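Local coordinates for protein beta-lactamase Mb2281c (Mycobacterium bovis, PDB 3I7J) that probably hydrolyses beta-lactams or related amide or ester substrates by way of a nucleophilic serine, at residues E205-N208 / P212-T215; G184-L189 / V194-D199. All blocks are in the same frame, centred on the assembly; numbering follows the deposited sequence.

Contact 1: residues E205-N208 / P212-T215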
loop_
_atom_site.group_PDB
_atom_site.type_symbol
_atom_site.label_atom_id
_atom_site.label_comp_id
_atom_site.label_asym_id
_atom_site.label_seq_id
_atom_site.Cartn_x
_atom_site.Cartn_y
_atom_site.Cartn_z
ATOM N N GLU A 205 4.215 1.820 2.469
ATOM C CA GLU A 205 4.852 1.900 3.777
ATOM C C GLU A 205 6.071 0.997 3.705
ATOM O O GLU A 205 6.073 0.007 2.973
ATOM C CB GLU A 205 3.936 1.387 4.889
ATOM C CG GLU A 205 4.444 1.746 6.284
ATOM C CD GLU A 205 4.071 0.712 7.345
ATOM O OE1 GLU A 205 2.954 0.153 7.286
ATOM O OE2 GLU A 205 4.900 0.469 8.245
ATOM N N ILE A 206 7.115 1.353 4.446
ATOM C CA ILE A 206 8.331 0.546 4.509
ATOM C C ILE A 206 8.471 0.111 5.968
ATOM O O ILE A 206 8.411 0.931 6.882
ATOM C CB ILE A 206 9.578 1.344 4.072
ATOM C CG1 ILE A 206 9.520 1.609 2.564
ATOM C CG2 ILE A 206 10.843 0.568 4.391
ATOM C CD1 ILE A 206 10.717 2.430 2.039
ATOM N N ARG A 207 8.643 -1.189 6.169
ATOM C CA ARG A 207 8.751 -1.780 7.496
ATOM C C ARG A 207 9.934 -1.315 8.319
ATOM O O ARG A 207 9.791 -0.909 9.481
ATOM C CB ARG A 207 8.824 -3.301 7.371
ATOM C CG ARG A 207 8.995 -4.050 8.685
ATOM C CD ARG A 207 9.212 -5.528 8.410
ATOM N NE ARG A 207 9.275 -6.346 9.623
ATOM C CZ ARG A 207 10.299 -6.359 10.470
ATOM N NH1 ARG A 207 11.363 -5.597 10.252
ATOM N NH2 ARG A 207 10.264 -7.148 11.532
ATOM N N ASN A 208 11.108 -1.387 7.707
ATOM C CA ASN A 208 12.340 -1.028 8.380
ATOM C C ASN A 208 12.395 -1.992 9.557
ATOM O O ASN A 208 12.343 -3.204 9.361
ATOM C CB ASN A 208 12.285 0.417 8.866
ATOM C CG ASN A 208 13.606 0.889 9.414
ATOM O OD1 ASN A 208 14.599 0.954 8.696
ATOM N ND2 ASN A 208 13.630 1.215 10.698
ATOM N N PRO A 212 5.818 -2.544 17.774
ATOM C CA PRO A 212 5.229 -3.721 17.129
ATOM C C PRO A 212 4.848 -3.358 15.695
ATOM O O PRO A 212 4.832 -2.178 15.343
ATOM C CB PRO A 212 4.021 -4.014 18.006
ATOM C CG PRO A 212 3.569 -2.645 18.389
ATOM C CD PRO A 212 4.871 -1.936 18.723
ATOM N N HIS A 213 4.544 -4.359 14.870
ATOM C CA HIS A 213 4.189 -4.111 13.469
ATOM C C HIS A 213 3.213 -5.169 12.964
ATOM O O HIS A 213 2.989 -6.178 13.631
ATOM C CB HIS A 213 5.454 -4.127 12.599
ATOM C CG HIS A 213 5.289 -3.436 11.277
ATOM N ND1 HIS A 213 5.035 -2.087 11.175
ATOM C CD2 HIS A 213 5.339 -3.907 10.008
ATOM C CE1 HIS A 213 4.935 -1.755 9.900
ATOM N NE2 HIS A 213 5.115 -2.840 9.172
ATOM N N TRP A 214 2.630 -4.944 11.790
ATOM C CA TRP A 214 1.690 -5.909 11.236
ATOM C C TRP A 214 2.389 -7.023 10.464
ATOM O O TRP A 214 1.811 -8.094 10.272
ATOM C CB TRP A 214 0.648 -5.212 10.348
ATOM C CG TRP A 214 1.216 -4.237 9.354
ATOM C CD1 TRP A 214 1.597 -2.946 9.589
ATOM C CD2 TRP A 214 1.463 -4.485 7.966
ATOM N NE1 TRP A 214 2.068 -2.373 8.426
ATOM C CE2 TRP A 214 1.998 -3.297 7.418
ATOM C CE3 TRP A 214 1.288 -5.601 7.131
ATOM C CZ2 TRP A 214 2.354 -3.189 6.070
ATOM C CZ3 TRP A 214 1.645 -5.493 5.792
ATOM C CH2 TRP A 214 2.173 -4.294 5.277
ATOM N N THR A 215 3.626 -6.787 10.022
ATOM C CA THR A 215 4.369 -7.820 9.297
ATOM C C THR A 215 4.997 -8.812 10.286
ATOM O O THR A 215 4.834 -8.681 11.503
ATOM C CB THR A 215 5.494 -7.217 8.404
ATOM O OG1 THR A 215 6.411 -6.468 9.213
ATOM C CG2 THR A 215 4.903 -6.309 7.339
#
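E205 and W214 meet through a single hydrogen bond: the indole NE1 of W214 gives its hydrogen to E205 OE1 at 2.9 Å. The N-H...O angle of 153° is fairly straight. The carboxylate oxygen lies in the indole plane, whereas the donor reaches it on the syn side, 17° out of the carboxylate plane; the two flat groups are steeply inclined to each other. Their side chains run alongside one another in opposite senses. With CG anti to the backbone N, chi1 -167°, E205 reaches out toward the loop, then bends at its next torsion. Its other oxygen, OE2, forms a salt bridge with K210. The pair illustrates a general principle: a carboxylate whose two oxygens each have a partner of their own is restrained in its rotation. The H213 imidazole lies beside this carboxylate, its plane turned steeply against it.

The H213 ring and T215 are on the same side of the indole. T215 CG2 sits 3.6 Å above the indole plane, near the edge of the ring system. R207 runs out as an extended chain from CG to NE, passing T215 at a slant; R207 CD approaches T215 CB at 4.1 Å. The guanidinium NE makes a weak bond with T215 OG1, less certain because that hydroxyl is placed too close to a neighbour. R207 NH1 curls back to N208 O at 2.7 Å, another weak bond, and NH2 is hydrogen-bonded to G216 O.

Strand 205-206 is an outermost strand of the six-stranded antiparallel sheet, tied to strand 224-228 by backbone bonding between E205 and G225. The loop 212-215 folds over this border: W214 meets F227 and W235, T215 also rests on W235 of strand 232-237, and H213 touches L189 of the hairpin strand 187-189.

Contact 2: residues G184-L189 / V194-D199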
loop_
_atom_site.group_PDB
_atom_site.type_symbol
_atom_site.label_atom_id
_atom_site.label_comp_id
_atom_site.label_asym_id
_atom_site.label_seq_id
_atom_site.Cartn_x
_atom_site.Cartn_y
_atom_site.Cartn_z
ATOM N N GLY A 184 14.686 9.686 8.397
ATOM C CA GLY A 184 14.945 10.305 9.683
ATOM C C GLY A 184 13.723 10.819 10.408
ATOM O O GLY A 184 13.824 11.220 11.562
ATOM N N LEU A 185 12.570 10.801 9.745
ATOM C CA LEU A 185 11.341 11.290 10.355
ATOM C C LEU A 185 10.629 10.257 11.232
ATOM O O LEU A 185 10.416 9.109 10.828
ATOM C CB LEU A 185 10.388 11.791 9.267
ATOM C CG LEU A 185 10.910 12.920 8.369
ATOM C CD1 LEU A 185 9.844 13.271 7.343
ATOM C CD2 LEU A 185 11.268 14.153 9.212
ATOM N N ASP A 186 10.264 10.685 12.437
ATOM C CA ASP A 186 9.569 9.838 13.401
ATOM C C ASP A 186 8.078 10.097 13.330
ATOM O O ASP A 186 7.641 11.112 12.790
ATOM C CB ASP A 186 10.043 10.139 14.823
ATOM C CG ASP A 186 11.376 9.503 15.143
ATOM O OD1 ASP A 186 11.983 8.879 14.249
ATOM O OD2 ASP A 186 11.821 9.626 16.298
ATOM N N GLY A 187 7.291 9.181 13.884
ATOM C CA GLY A 187 5.857 9.368 13.859
ATOM C C GLY A 187 5.062 8.128 14.190
ATOM O O GLY A 187 5.609 7.041 14.356
ATOM N N VAL A 188 3.753 8.286 14.282
ATOM C CA VAL A 188 2.921 7.153 14.608
ATOM C C VAL A 188 2.404 6.428 13.375
ATOM O O VAL A 188 2.102 7.037 12.349
ATOM C CB VAL A 188 1.723 7.580 15.480
ATOM C CG1 VAL A 188 2.224 8.188 16.781
ATOM C CG2 VAL A 188 0.861 8.574 14.730
ATOM N N LEU A 189 2.355 5.108 13.477
ATOM C CA LEU A 189 1.823 4.275 12.419
ATOM C C LEU A 189 0.482 3.877 13.022
ATOM O O LEU A 189 0.432 3.093 13.968
ATOM C CB LEU A 189 2.690 3.040 12.203
ATOM C CG LEU A 189 2.076 1.964 11.289
ATOM C CD1 LEU A 189 1.859 2.519 9.884
ATOM C CD2 LEU A 189 3.007 0.750 11.245
ATOM N N VAL A 194 3.683 5.292 18.030
ATOM C CA VAL A 194 4.891 5.977 17.596
ATOM C C VAL A 194 5.949 4.999 17.109
ATOM O O VAL A 194 6.142 3.930 17.694
ATOM C CB VAL A 194 5.528 6.808 18.743
ATOM C CG1 VAL A 194 6.770 7.539 18.235
ATOM C CG2 VAL A 194 4.521 7.802 19.291
ATOM N N GLN A 195 6.629 5.371 16.028
ATOM C CA GLN A 195 7.699 4.551 15.460
ATOM C C GLN A 195 8.877 5.471 15.162
ATOM O O GLN A 195 8.702 6.562 14.613
ATOM C CB GLN A 195 7.220 3.853 14.178
ATOM C CG GLN A 195 6.089 2.849 14.410
ATOM C CD GLN A 195 6.532 1.611 15.178
ATOM O OE1 GLN A 195 5.744 0.989 15.893
ATOM N NE2 GLN A 195 7.785 1.243 15.023
ATOM N N ARG A 196 10.074 5.036 15.545
ATOM C CA ARG A 196 11.286 5.831 15.334
ATOM C C ARG A 196 12.354 5.025 14.605
ATOM O O ARG A 196 13.068 4.241 15.217
ATOM C CB ARG A 196 11.860 6.297 16.670
ATOM C CG ARG A 196 10.900 7.080 17.548
ATOM C CD ARG A 196 11.546 7.405 18.895
ATOM N NE ARG A 196 10.599 8.033 19.811
ATOM C CZ ARG A 196 10.024 9.206 19.587
ATOM N NH1 ARG A 196 10.310 9.878 18.480
ATOM N NH2 ARG A 196 9.146 9.695 20.455
ATOM N N PRO A 197 12.491 5.224 13.286
ATOM C CA PRO A 197 11.693 6.155 12.488
ATOM C C PRO A 197 10.462 5.478 11.884
ATOM O O PRO A 197 10.334 4.253 11.933
ATOM C CB PRO A 197 12.681 6.600 11.417
ATOM C CG PRO A 197 13.397 5.309 11.110
ATOM C CD PRO A 197 13.612 4.684 12.490
ATOM N N ASN A 198 9.560 6.274 11.318
ATOM C CA ASN A 198 8.355 5.736 10.687
ATOM C C ASN A 198 8.556 5.890 9.182
ATOM O O ASN A 198 7.941 6.727 8.541
ATOM C CB ASN A 198 7.104 6.498 11.158
ATOM C CG ASN A 198 5.812 5.804 10.748
ATOM O OD1 ASN A 198 5.802 4.609 10.482
ATOM N ND2 ASN A 198 4.720 6.549 10.712
ATOM N N ASP A 199 9.436 5.060 8.633
ATOM C CA ASP A 199 9.784 5.091 7.213
ATOM C C ASP A 199 8.647 4.851 6.240
ATOM O O ASP A 199 7.790 3.987 6.446
ATOM C CB ASP A 199 10.881 4.072 6.932
ATOM C CG ASP A 199 12.216 4.479 7.516
ATOM O OD1 ASP A 199 12.303 5.598 8.078
ATOM O OD2 ASP A 199 13.170 3.677 7.402
HETATM O O HOH W 1 14.753 6.757 8.104
HETATM O O HOH W 2 11.197 8.163 8.313
#
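R196 and D186 meet just beyond the paired strands of a beta hairpin, and the arginine can be followed from root to tip along one carboxylate oxygen. R196 CB starts 3.3 Å from D186 OD2, and R196 CG comes closer still, 3.0 Å from the same atom. CD passes it too, while NE and CZ draw somewhat farther off. The chain is extended from CG to NE, then turns at its last torsion, chi4 -63°, which brings R196 NH1 back to D186 OD2 at 2.7 Å. This is a salt bridge with an N-H...O angle of 150°. The oxygen lies at the guanidinium edge, in its plane, and is met on its anti side, out of the carboxylate plane; the two planes are 53° apart. V194 CG1 sits over the centre of one guanidinium face, 3.8 Å above it.

Next to the charged pair runs a short antiparallel ladder. G187 and Q195 are a hydrogen-bonded pair, joined in both directions, with Q195 N only 2.6 Å from G187 O. V188 and V194 follow as the non-hydrogen-bonded pair; V188 CG1 and V194 CG2 are tight at 3.4 Å. Beyond the strands, the cis peptide before P197 turns the chain, and N198 N returns to L185 O at 3.0 Å, in the carbonyl plane. A water also donates to L185 O and to D199 OD1; a second bridges G184 N and D199 OD1.

The polar chemistry is therefore divided. V188 and V194 pack on the exposed face beside the salt bridge, an example of how a guanidinium can pair by its edge while an apolar group lies on its face. On the buried side, K210 donates to N198 OD1 and D199 O, so its probably charged ammonium holds the loop that follows strand 193-195.

Contact 2 lies wholly upstream of contact 1 in the chain, and the two centres are 11 Å apart. Contact 2 builds the small two-stranded hairpin, whereas contact 1 folds a loop back over the border strand of the large antiparallel sheet. L189 bridges them, its CD2 lying 3.6 Å from E205 OE2. K210, in the gap between the segments of contact 1, is shared by both contacts and so ties the hairpin to the sheet edge, an instance of one buried lysine joining successive elements of a fold. E205 and N198 both lie near an SxxK pattern, consistent with a place beside the probable active site.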